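Local coordinates for protein group 1 truncated hemoglobin GlbN (Synechocystis sp., PDB 1S69) that binds one heme per subunit and holds oxygen on it in a very stable complex with slow release, at residues S2-G10 and L51-D59; M66-V74 and A116-Q124. All coordinates share one frame; numbering follows the deposited sequence.

Contact 1 of 2, residues S2-G10 and L51-D59; sequences STLYEKLGG and LTYAFGGTD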
loop_
_atom_site.group_PDB
_atom_site.type_symbol
_atom_site.label_atom_id
_atom_site.label_comp_id
_atom_site.label_asym_id
_atom_site.label_seq_id
_atom_site.Cartn_x
_atom_site.Cartn_y
_atom_site.Cartn_z
ATOM N N SER A 2 10.842 11.358 -15.816
ATOM C CA SER A 2 10.396 9.946 -15.623
ATOM C C SER A 2 9.547 9.917 -14.357
ATOM O O SER A 2 9.788 10.693 -13.410
ATOM C CB SER A 2 11.591 8.968 -15.568
ATOM O OG SER A 2 12.506 9.302 -14.551
ATOM N N THR A 3 8.485 9.133 -14.373
ATOM C CA THR A 3 7.669 8.971 -13.136
ATOM C C THR A 3 8.338 8.036 -12.122
ATOM O O THR A 3 9.221 7.251 -12.465
ATOM C CB THR A 3 6.277 8.423 -13.447
ATOM O OG1 THR A 3 6.439 7.157 -14.068
ATOM C CG2 THR A 3 5.550 9.289 -14.462
ATOM N N LEU A 4 7.875 8.097 -10.864
ATOM C CA LEU A 4 8.269 7.116 -9.855
ATOM C C LEU A 4 7.991 5.695 -10.342
ATOM O O LEU A 4 8.823 4.815 -10.207
ATOM C CB LEU A 4 7.521 7.399 -8.537
ATOM C CG LEU A 4 7.825 6.530 -7.309
ATOM C CD1 LEU A 4 9.302 6.482 -7.031
ATOM C CD2 LEU A 4 7.060 7.132 -6.112
ATOM N N TYR A 5 6.795 5.480 -10.882
ATOM C CA TYR A 5 6.456 4.211 -11.489
ATOM C C TYR A 5 7.545 3.730 -12.434
ATOM O O TYR A 5 8.067 2.641 -12.269
ATOM C CB TYR A 5 5.137 4.376 -12.226
ATOM C CG TYR A 5 4.580 3.120 -12.872
ATOM C CD1 TYR A 5 4.166 2.030 -12.096
ATOM C CD2 TYR A 5 4.458 3.041 -14.268
ATOM C CE1 TYR A 5 3.657 0.908 -12.673
ATOM C CE2 TYR A 5 3.914 1.931 -14.866
ATOM C CZ TYR A 5 3.496 0.871 -14.063
ATOM O OH TYR A 5 2.952 -0.249 -14.642
ATOM N N GLU A 6 7.912 4.563 -13.408
ATOM C CA GLU A 6 8.996 4.216 -14.327
ATOM C C GLU A 6 10.361 3.949 -13.607
ATOM O O GLU A 6 11.037 2.965 -13.879
ATOM C CB GLU A 6 9.142 5.324 -15.376
ATOM C CG GLU A 6 8.119 5.144 -16.456
ATOM C CD GLU A 6 7.811 6.391 -17.240
ATOM O OE1 GLU A 6 8.201 7.574 -16.883
ATOM O OE2 GLU A 6 7.119 6.160 -18.270
ATOM N N LYS A 7 10.727 4.807 -12.670
ATOM C CA LYS A 7 12.019 4.667 -12.015
ATOM C C LYS A 7 12.178 3.370 -11.234
ATOM O O LYS A 7 13.276 2.819 -11.118
ATOM C CB LYS A 7 12.247 5.863 -11.093
ATOM C CG LYS A 7 12.457 7.158 -11.850
ATOM C CD LYS A 7 12.607 8.237 -10.836
ATOM C CE LYS A 7 12.739 9.576 -11.473
ATOM N NZ LYS A 7 12.537 10.542 -10.391
ATOM N N LEU A 8 11.039 2.928 -10.670
ATOM C CA LEU A 8 10.964 1.706 -9.880
ATOM C C LEU A 8 11.076 0.498 -10.771
ATOM O O LEU A 8 11.493 -0.534 -10.315
ATOM C CB LEU A 8 9.605 1.683 -9.178
ATOM C CG LEU A 8 9.527 2.575 -7.929
ATOM C CD1 LEU A 8 8.058 2.691 -7.410
ATOM C CD2 LEU A 8 10.493 2.002 -6.830
ATOM N N GLY A 9 10.660 0.616 -12.033
ATOM C CA GLY A 9 10.737 -0.509 -12.934
ATOM C C GLY A 9 9.394 -0.872 -13.512
ATOM O O GLY A 9 9.235 -1.947 -14.088
ATOM N N GLY A 10 8.419 0.008 -13.381
ATOM C CA GLY A 10 7.164 -0.168 -14.109
ATOM C C GLY A 10 6.310 -1.342 -13.602
ATOM O O GLY A 10 6.480 -1.751 -12.428
ATOM N N LEU A 51 -1.228 1.523 -6.735
ATOM C CA LEU A 51 0.134 2.042 -6.649
ATOM C C LEU A 51 0.633 2.488 -8.016
ATOM O O LEU A 51 1.388 3.410 -8.102
ATOM C CB LEU A 51 1.064 1.005 -6.041
ATOM C CG LEU A 51 0.777 0.713 -4.544
ATOM C CD1 LEU A 51 1.735 -0.334 -4.041
ATOM C CD2 LEU A 51 0.846 1.982 -3.642
ATOM N N THR A 52 0.167 1.817 -9.082
ATOM C CA THR A 52 0.490 2.276 -10.424
ATOM C C THR A 52 0.038 3.734 -10.601
ATOM O O THR A 52 0.817 4.554 -11.051
ATOM C CB THR A 52 -0.128 1.348 -11.464
ATOM O OG1 THR A 52 0.558 0.089 -11.384
ATOM C CG2 THR A 52 0.120 1.868 -12.906
ATOM N N TYR A 53 -1.205 4.016 -10.242
ATOM C CA TYR A 53 -1.770 5.366 -10.169
ATOM C C TYR A 53 -0.987 6.297 -9.183
ATOM O O TYR A 53 -0.550 7.406 -9.541
ATOM C CB TYR A 53 -3.278 5.266 -9.806
ATOM C CG TYR A 53 -3.777 6.439 -9.065
ATOM C CD1 TYR A 53 -4.088 7.634 -9.756
ATOM C CD2 TYR A 53 -3.844 6.405 -7.646
ATOM C CE1 TYR A 53 -4.490 8.767 -9.059
ATOM C CE2 TYR A 53 -4.223 7.517 -6.928
ATOM C CZ TYR A 53 -4.547 8.694 -7.626
ATOM O OH TYR A 53 -4.953 9.765 -6.870
ATOM N N ALA A 54 -0.788 5.843 -7.968
ATOM C CA ALA A 54 -0.141 6.655 -6.949
ATOM C C ALA A 54 1.295 7.023 -7.320
ATOM O O ALA A 54 1.787 8.053 -6.876
ATOM C CB ALA A 54 -0.200 5.966 -5.576
ATOM N N PHE A 55 1.949 6.185 -8.137
ATOM C CA PHE A 55 3.367 6.397 -8.492
ATOM C C PHE A 55 3.447 7.099 -9.892
ATOM O O PHE A 55 4.517 7.176 -10.470
ATOM C CB PHE A 55 4.112 5.044 -8.516
ATOM C CG PHE A 55 4.236 4.353 -7.139
ATOM C CD1 PHE A 55 4.008 5.043 -5.923
ATOM C CD2 PHE A 55 4.624 2.999 -7.080
ATOM C CE1 PHE A 55 4.118 4.368 -4.688
ATOM C CE2 PHE A 55 4.755 2.344 -5.858
ATOM C CZ PHE A 55 4.501 3.022 -4.688
ATOM N N GLY A 56 2.290 7.552 -10.405
ATOM C CA GLY A 56 2.176 8.366 -11.610
ATOM C C GLY A 56 2.106 7.589 -12.913
ATOM O O GLY A 56 2.240 8.144 -13.992
ATOM N N GLY A 57 1.880 6.284 -12.805
ATOM C CA GLY A 57 1.762 5.421 -13.955
ATOM C C GLY A 57 0.410 5.460 -14.636
ATOM O O GLY A 57 0.293 4.919 -15.725
ATOM N N THR A 58 -0.616 6.021 -14.000
ATOM C CA THR A 58 -1.903 6.237 -14.689
ATOM C C THR A 58 -2.473 7.468 -14.033
ATOM O O THR A 58 -2.136 7.775 -12.872
ATOM C CB THR A 58 -2.964 5.060 -14.586
ATOM O OG1 THR A 58 -3.141 4.711 -13.224
ATOM C CG2 THR A 58 -2.459 3.769 -15.138
ATOM N N ASP A 59 -3.383 8.109 -14.773
ATOM C CA ASP A 59 -4.098 9.317 -14.355
ATOM C C ASP A 59 -4.967 9.012 -13.159
ATOM O O ASP A 59 -5.038 9.811 -12.227
ATOM C CB ASP A 59 -5.035 9.789 -15.473
ATOM C CG ASP A 59 -4.290 10.336 -16.689
ATOM O OD1 ASP A 59 -3.151 10.861 -16.510
ATOM O OD2 ASP A 59 -4.780 10.307 -17.865
HETATM O O HOH W 1 4.513 6.396 -15.779
HETATM O O HOH W 2 5.773 10.167 -10.368
HETATM O O HOH W 3 1.111 -1.718 -13.206
#
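Y5 and F55 meet where a Schellman motif closes helix 40-54 of this 2-on-2 globin fold, against the capping box that opens the short helix 4-8. G56, with positive phi, is the C' residue of that motif, and the turn it makes presents the carbonyl of F55 to the N-terminal helix. One direct hydrogen bond crosses: Y5 N to F55 O, 2.9 Å, with an N-H...O angle of 160°. A water bridges beside it, accepting from L4 N and donating to the same F55 O. In the capping box, E6 N gives to T3 OG1 and T3 N to E6 OE1, while T3 CG2 rests 3.5 Å from G56 O.

Apolar contacts come next. The F55 ring, which also touches V108 of helix 102-113, takes L4 CD2 at 3.7 Å from its CD1 and L8 CD1 at 3.5 Å from its CD2. Because Y5 CG stands anti to its own nitrogen (chi1 -177°), the phenol reaches past the turn to T52, whose CG2 makes a CH-pi contact 4.0 Å from the ring centroid; G10 CA lies over the opposite face. G57 CA approaches Y5 CD2 to 3.6 Å, a spot where a side chain on G57 would clash. Replacing Y5 with an alanine would probably leave T52 CG2 and G57 CA facing a gap and cost T11 its hydroxyl partner.

The hydroxyls form the last group. T52 OG1 is hydrogen-bonded to K48 O, one turn back in its own helix, and Y5 OH to T11 OG1; a water 2.8 Å from Y5 OH also donates to T52 OG1.

Contact 2 of 2, residues M66-V74 and A116-Q124; sequences MREAHKELV and AHKRDVLNQ. With HEM (protoporphyrin IX containing Fe), chain D; FLC (citrate anion), chain B.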
loop_
_atom_site.group_PDB
_atom_site.type_symbol
_atom_site.label_atom_id
_atom_site.label_comp_id
_atom_site.label_asym_id
_atom_site.label_seq_id
_atom_site.Cartn_x
_atom_site.Cartn_y
_atom_site.Cartn_z
ATOM N N MET A 66 -10.040 5.763 -0.742
ATOM C CA MET A 66 -9.422 5.220 0.502
ATOM C C MET A 66 -10.304 5.279 1.710
ATOM O O MET A 66 -10.259 4.384 2.561
ATOM C CB MET A 66 -8.095 5.931 0.801
ATOM C CG MET A 66 -7.027 5.554 -0.260
ATOM S SD MET A 66 -6.610 3.807 -0.400
ATOM C CE MET A 66 -7.640 3.336 -1.789
ATOM N N ARG A 67 -11.075 6.365 1.838
ATOM C CA ARG A 67 -11.902 6.507 3.020
ATOM C C ARG A 67 -13.006 5.442 3.043
ATOM O O ARG A 67 -13.168 4.729 4.075
ATOM C CB ARG A 67 -12.462 7.935 3.133
ATOM C CG ARG A 67 -13.342 8.161 4.361
ATOM C CD ARG A 67 -13.877 9.628 4.486
ATOM N NE ARG A 67 -12.777 10.422 4.900
ATOM C CZ ARG A 67 -12.522 10.805 6.146
ATOM N NH1 ARG A 67 -13.391 10.627 7.105
ATOM N NH2 ARG A 67 -11.417 11.486 6.394
ATOM N N GLU A 68 -13.744 5.283 1.930
ATOM C CA GLU A 68 -14.792 4.266 1.906
ATOM C C GLU A 68 -14.161 2.856 1.977
ATOM O O GLU A 68 -14.735 1.946 2.585
ATOM C CB GLU A 68 -15.692 4.393 0.631
ATOM C CG GLU A 68 -14.932 4.100 -0.686
ATOM C CD GLU A 68 -15.762 4.446 -1.940
ATOM O OE1 GLU A 68 -17.012 4.362 -1.875
ATOM O OE2 GLU A 68 -15.202 4.835 -2.964
ATOM N N ALA A 69 -12.987 2.676 1.352
ATOM C CA ALA A 69 -12.327 1.378 1.320
ATOM C C ALA A 69 -12.031 0.856 2.738
ATOM O O ALA A 69 -12.093 -0.348 2.972
ATOM C CB ALA A 69 -11.061 1.467 0.534
ATOM N N HIS A 70 -11.693 1.769 3.665
ATOM C CA HIS A 70 -11.174 1.375 4.992
ATOM C C HIS A 70 -12.158 1.634 6.103
ATOM O O HIS A 70 -11.872 1.322 7.214
ATOM C CB HIS A 70 -9.822 2.011 5.283
ATOM C CG HIS A 70 -8.776 1.617 4.284
ATOM N ND1 HIS A 70 -8.533 2.341 3.135
ATOM C CD2 HIS A 70 -7.988 0.518 4.207
ATOM C CE1 HIS A 70 -7.567 1.762 2.435
ATOM N NE2 HIS A 70 -7.274 0.624 3.024
ATOM N N LYS A 71 -13.329 2.187 5.750
ATOM C CA LYS A 71 -14.329 2.635 6.725
ATOM C C LYS A 71 -14.730 1.536 7.742
ATOM O O LYS A 71 -14.729 1.772 8.946
ATOM C CB LYS A 71 -15.612 3.099 5.977
ATOM C CG LYS A 71 -16.740 3.484 6.945
ATOM C CD LYS A 71 -17.977 3.792 6.142
ATOM C CE LYS A 71 -18.691 4.947 6.785
ATOM N NZ LYS A 71 -19.968 4.491 7.285
ATOM N N GLU A 72 -15.069 0.344 7.214
ATOM C CA GLU A 72 -15.543 -0.746 8.044
ATOM C C GLU A 72 -14.452 -1.225 8.997
ATOM O O GLU A 72 -14.749 -1.631 10.160
ATOM C CB GLU A 72 -16.101 -1.852 7.147
ATOM C CG GLU A 72 -16.888 -2.935 7.854
ATOM C CD GLU A 72 -16.028 -4.032 8.492
ATOM O OE1 GLU A 72 -14.822 -4.236 8.110
ATOM O OE2 GLU A 72 -16.570 -4.699 9.422
ATOM N N LEU A 73 -13.192 -1.110 8.563
ATOM C CA LEU A 73 -12.029 -1.474 9.422
ATOM C C LEU A 73 -11.896 -0.500 10.607
ATOM O O LEU A 73 -11.657 -0.899 11.726
ATOM C CB LEU A 73 -10.736 -1.454 8.632
ATOM C CG LEU A 73 -10.706 -2.198 7.283
ATOM C CD1 LEU A 73 -9.272 -1.943 6.693
ATOM C CD2 LEU A 73 -10.994 -3.716 7.504
ATOM N N VAL A 74 -12.029 0.786 10.311
ATOM C CA VAL A 74 -11.957 1.849 11.368
ATOM C C VAL A 74 -13.130 1.700 12.369
ATOM O O VAL A 74 -12.961 1.788 13.579
ATOM C CB VAL A 74 -12.004 3.272 10.691
ATOM C CG1 VAL A 74 -12.179 4.386 11.729
ATOM C CG2 VAL A 74 -10.774 3.532 9.818
ATOM N N ALA A 116 -3.167 13.358 3.177
ATOM C CA ALA A 116 -4.359 13.092 2.347
ATOM C C ALA A 116 -4.621 11.579 2.200
ATOM O O ALA A 116 -5.767 11.155 1.993
ATOM C CB ALA A 116 -4.228 13.739 0.964
ATOM N N HIS A 117 -3.562 10.768 2.300
ATOM C CA HIS A 117 -3.746 9.328 2.379
ATOM C C HIS A 117 -4.147 8.821 3.784
ATOM O O HIS A 117 -5.165 8.146 3.958
ATOM C CB HIS A 117 -2.473 8.615 1.908
ATOM C CG HIS A 117 -2.667 7.144 1.823
ATOM N ND1 HIS A 117 -3.647 6.580 1.034
ATOM C CD2 HIS A 117 -2.067 6.130 2.473
ATOM C CE1 HIS A 117 -3.603 5.271 1.166
ATOM N NE2 HIS A 117 -2.662 4.975 2.046
ATOM N N LYS A 118 -3.323 9.166 4.790
ATOM C CA LYS A 118 -3.547 8.763 6.195
ATOM C C LYS A 118 -4.933 9.151 6.746
ATOM O O LYS A 118 -5.580 8.330 7.398
ATOM C CB LYS A 118 -2.480 9.364 7.096
ATOM C CG LYS A 118 -2.455 8.721 8.491
ATOM C CD LYS A 118 -1.352 9.242 9.346
ATOM C CE LYS A 118 -1.451 8.568 10.726
ATOM N NZ LYS A 118 -0.210 8.947 11.541
ATOM N N ARG A 119 -5.355 10.422 6.552
ATOM C CA ARG A 119 -6.624 10.908 7.106
ATOM C C ARG A 119 -7.794 10.120 6.519
ATOM O O ARG A 119 -8.745 9.794 7.196
ATOM C CB ARG A 119 -6.814 12.390 6.773
ATOM C CG ARG A 119 -5.954 13.306 7.603
ATOM C CD ARG A 119 -6.562 13.469 8.906
ATOM N NE ARG A 119 -5.716 14.257 9.771
ATOM C CZ ARG A 119 -6.161 15.109 10.655
ATOM N NH1 ARG A 119 -7.470 15.321 10.788
ATOM N NH2 ARG A 119 -5.277 15.786 11.375
ATOM N N ASP A 120 -7.733 9.845 5.224
ATOM C CA ASP A 120 -8.843 9.117 4.580
ATOM C C ASP A 120 -8.888 7.639 4.991
ATOM O O ASP A 120 -9.943 7.158 5.440
ATOM C CB ASP A 120 -8.771 9.289 3.070
ATOM C CG ASP A 120 -9.439 10.596 2.603
ATOM O OD1 ASP A 120 -10.485 11.019 3.120
ATOM O OD2 ASP A 120 -8.959 11.244 1.670
ATOM N N VAL A 121 -7.753 6.959 4.900
ATOM C CA VAL A 121 -7.638 5.569 5.314
ATOM C C VAL A 121 -8.159 5.445 6.742
ATOM O O VAL A 121 -8.987 4.585 7.059
ATOM C CB VAL A 121 -6.139 5.050 5.238
ATOM C CG1 VAL A 121 -5.983 3.701 5.967
ATOM C CG2 VAL A 121 -5.638 4.882 3.769
ATOM N N LEU A 122 -7.661 6.294 7.640
ATOM C CA LEU A 122 -8.099 6.178 9.043
ATOM C C LEU A 122 -9.449 6.867 9.345
ATOM O O LEU A 122 -9.919 6.859 10.483
ATOM C CB LEU A 122 -6.970 6.705 9.987
ATOM C CG LEU A 122 -5.626 5.946 9.898
ATOM C CD1 LEU A 122 -4.587 6.589 10.779
ATOM C CD2 LEU A 122 -5.793 4.426 10.206
ATOM N N ASN A 123 -10.058 7.499 8.331
ATOM C CA ASN A 123 -11.395 8.087 8.465
ATOM C C ASN A 123 -11.355 9.180 9.561
ATOM O O ASN A 123 -12.230 9.228 10.440
ATOM C CB ASN A 123 -12.431 7.025 8.868
ATOM C CG ASN A 123 -12.919 6.176 7.670
ATOM O OD1 ASN A 123 -14.104 5.987 7.573
ATOM N ND2 ASN A 123 -12.023 5.651 6.805
ATOM N N GLN A 124 -10.278 9.941 9.561
ATOM C CA GLN A 124 -10.065 10.957 10.569
ATOM C C GLN A 124 -10.492 12.347 10.059
ATOM O O GLN A 124 -10.404 13.268 10.908
ATOM C CB GLN A 124 -8.619 11.078 10.848
ATOM C CG GLN A 124 -8.064 10.040 11.725
ATOM C CD GLN A 124 -6.565 10.112 11.746
ATOM O OE1 GLN A 124 -5.914 10.678 10.822
ATOM N NE2 GLN A 124 -5.985 9.491 12.738
ATOM O OXT GLN A 124 -10.817 12.514 8.867
HETATM C CHA HEM D . -8.342 -2.267 0.840
HETATM C CHB HEM D . -4.774 0.815 -0.446
HETATM C CHC HEM D . -3.638 1.384 4.235
HETATM C CHD HEM D . -6.132 -2.706 5.131
HETATM C C1A HEM D . -7.503 -1.422 0.100
HETATM C C2A HEM D . -7.583 -1.201 -1.331
HETATM C C3A HEM D . -6.592 -0.392 -1.689
HETATM C C4A HEM D . -5.842 -0.051 -0.517
HETATM C CMA HEM D . -6.284 0.075 -3.141
HETATM C CAA HEM D . -8.651 -1.877 -2.226
HETATM C CBA HEM D . -9.679 -0.762 -2.490
HETATM C CGA HEM D . -10.753 -1.038 -3.535
HETATM O O1A HEM D . -11.659 -1.746 -3.114
HETATM O O2A HEM D . -10.745 -0.545 -4.732
HETATM C C1B HEM D . -4.208 1.256 0.732
HETATM C C2B HEM D . -3.169 2.226 0.778
HETATM C C3B HEM D . -2.852 2.429 2.089
HETATM C C4B HEM D . -3.686 1.528 2.865
HETATM C CMB HEM D . -2.580 2.925 -0.497
HETATM C CAB HEM D . -1.751 3.328 2.787
HETATM C CBB HEM D . -0.446 3.446 2.385
HETATM C C1C HEM D . -4.228 0.298 4.894
HETATM C C2C HEM D . -3.996 -0.044 6.276
HETATM C C3C HEM D . -4.665 -1.202 6.482
HETATM C C4C HEM D . -5.325 -1.608 5.270
HETATM C CMC HEM D . -3.120 0.848 7.236
HETATM C CAC HEM D . -4.796 -2.093 7.733
HETATM C CBC HEM D . -3.698 -2.438 8.389
HETATM C C1D HEM D . -6.963 -2.954 4.081
HETATM C C2D HEM D . -7.946 -3.983 4.045
HETATM C C3D HEM D . -8.625 -3.800 2.729
HETATM C C4D HEM D . -8.021 -2.695 2.089
HETATM C CMD HEM D . -8.263 -5.048 5.096
HETATM C CAD HEM D . -9.745 -4.631 2.136
HETATM C CBD HEM D . -10.946 -3.976 2.822
HETATM C CGD HEM D . -12.116 -4.907 2.782
HETATM O O1D HEM D . -12.814 -4.909 1.779
HETATM O O2D HEM D . -12.370 -5.641 3.745
HETATM N NA HEM D . -6.408 -0.730 0.539
HETATM N NB HEM D . -4.505 0.813 2.027
HETATM N NC HEM D . -5.036 -0.669 4.333
HETATM N ND HEM D . -7.047 -2.183 2.920
HETATM FE FE HEM D . -5.766 -0.710 2.454
HETATM C CAC FLC B . -5.291 8.300 -1.221
HETATM C CA FLC B . -5.820 8.474 -2.642
HETATM C CB FLC B . -7.054 9.414 -2.819
HETATM C CBC FLC B . -8.295 8.862 -2.070
HETATM C CG FLC B . -7.331 9.530 -4.304
HETATM C CGC FLC B . -8.390 10.600 -4.630
HETATM O OA1 FLC B . -5.956 8.758 -0.248
HETATM O OA2 FLC B . -4.216 7.620 -1.057
HETATM O OB1 FLC B . -8.868 9.539 -1.214
HETATM O OB2 FLC B . -8.727 7.727 -2.335
HETATM O OG1 FLC B . -8.715 11.492 -3.841
HETATM O OG2 FLC B . -9.004 10.481 -5.673
HETATM O OHB FLC B . -6.761 10.722 -2.294
HETATM O O HOH W 4 -10.206 13.759 4.736
#
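R67 and D120 sit where helix 66-77, the proximal helix of the globin, runs beside the C-terminal helix 115-121, the two segment axes 42° apart and 8.0 Å at closest. R67 leaves its backbone with CG anti to N and lies across the end of the other helix. Its CB and CG pass the carbonyl oxygen of D120, and CG also packs on N123 ND2. CD passes D120 OD1 before the chain bends at chi3 to NE, which donates to that same OD1 at 3.0 Å; the oxygen lies in the guanidinium plane and uses its anti lone pair, although the carboxylate is turned 86° against that plane. NH1 lies beside the backbone of N123, whose CA covers one guanidinium face. At the tip NH2 makes a nearly straight bond (172°) to Q124 OXT, 2.7 Å away, so the chain's terminal carboxylate closes the salt-bridge network.

N123, at positive phi in a Schellman motif, sends ND2 back to R67 O at 3.1 Å, and V74 CG2 packs against V121 O and L122 O.

Nearer the heme, V121 CG1 lies over one face of the H70 ring, 4.0 Å from its centroid. H70 ND1 donates to M66 O at 2.7 Å, on a lone pair in the carbonyl plane, which fixes the ring's rotation while NE2 binds the iron at 2.1 Å. M66 SD meets the edge of H117, whose NE2 is covalently bound to CAB of a former heme vinyl group, a link stretched in this model; a citrate, probably from the crystallisation liquor, accepts from M66 N. The bond from H70 ND1 to M66 O would probably lend the proximal imidazole some imidazolate character and strengthen its donation to iron.

Contact 1 lies at the surface and contact 2 is partly buried against the heme; their centres are about 23 Å apart and their nearest atoms about 7 Å, without touching. They share no helix: 2-10 with 51-59 joins helix 4-8 to the end of helix 40-54, whereas 66-74 with 116-124 joins helices 66-77 and 115-121, and the first closes along the chain before the second opens. Each uses a Schellman turn at a helix end, but with different chemistry. Contact 1 relies on one backbone bond, waters and apolar side chains; contact 2 puts charged groups at its outer side and iron coordination and a covalent heme link at its inner one.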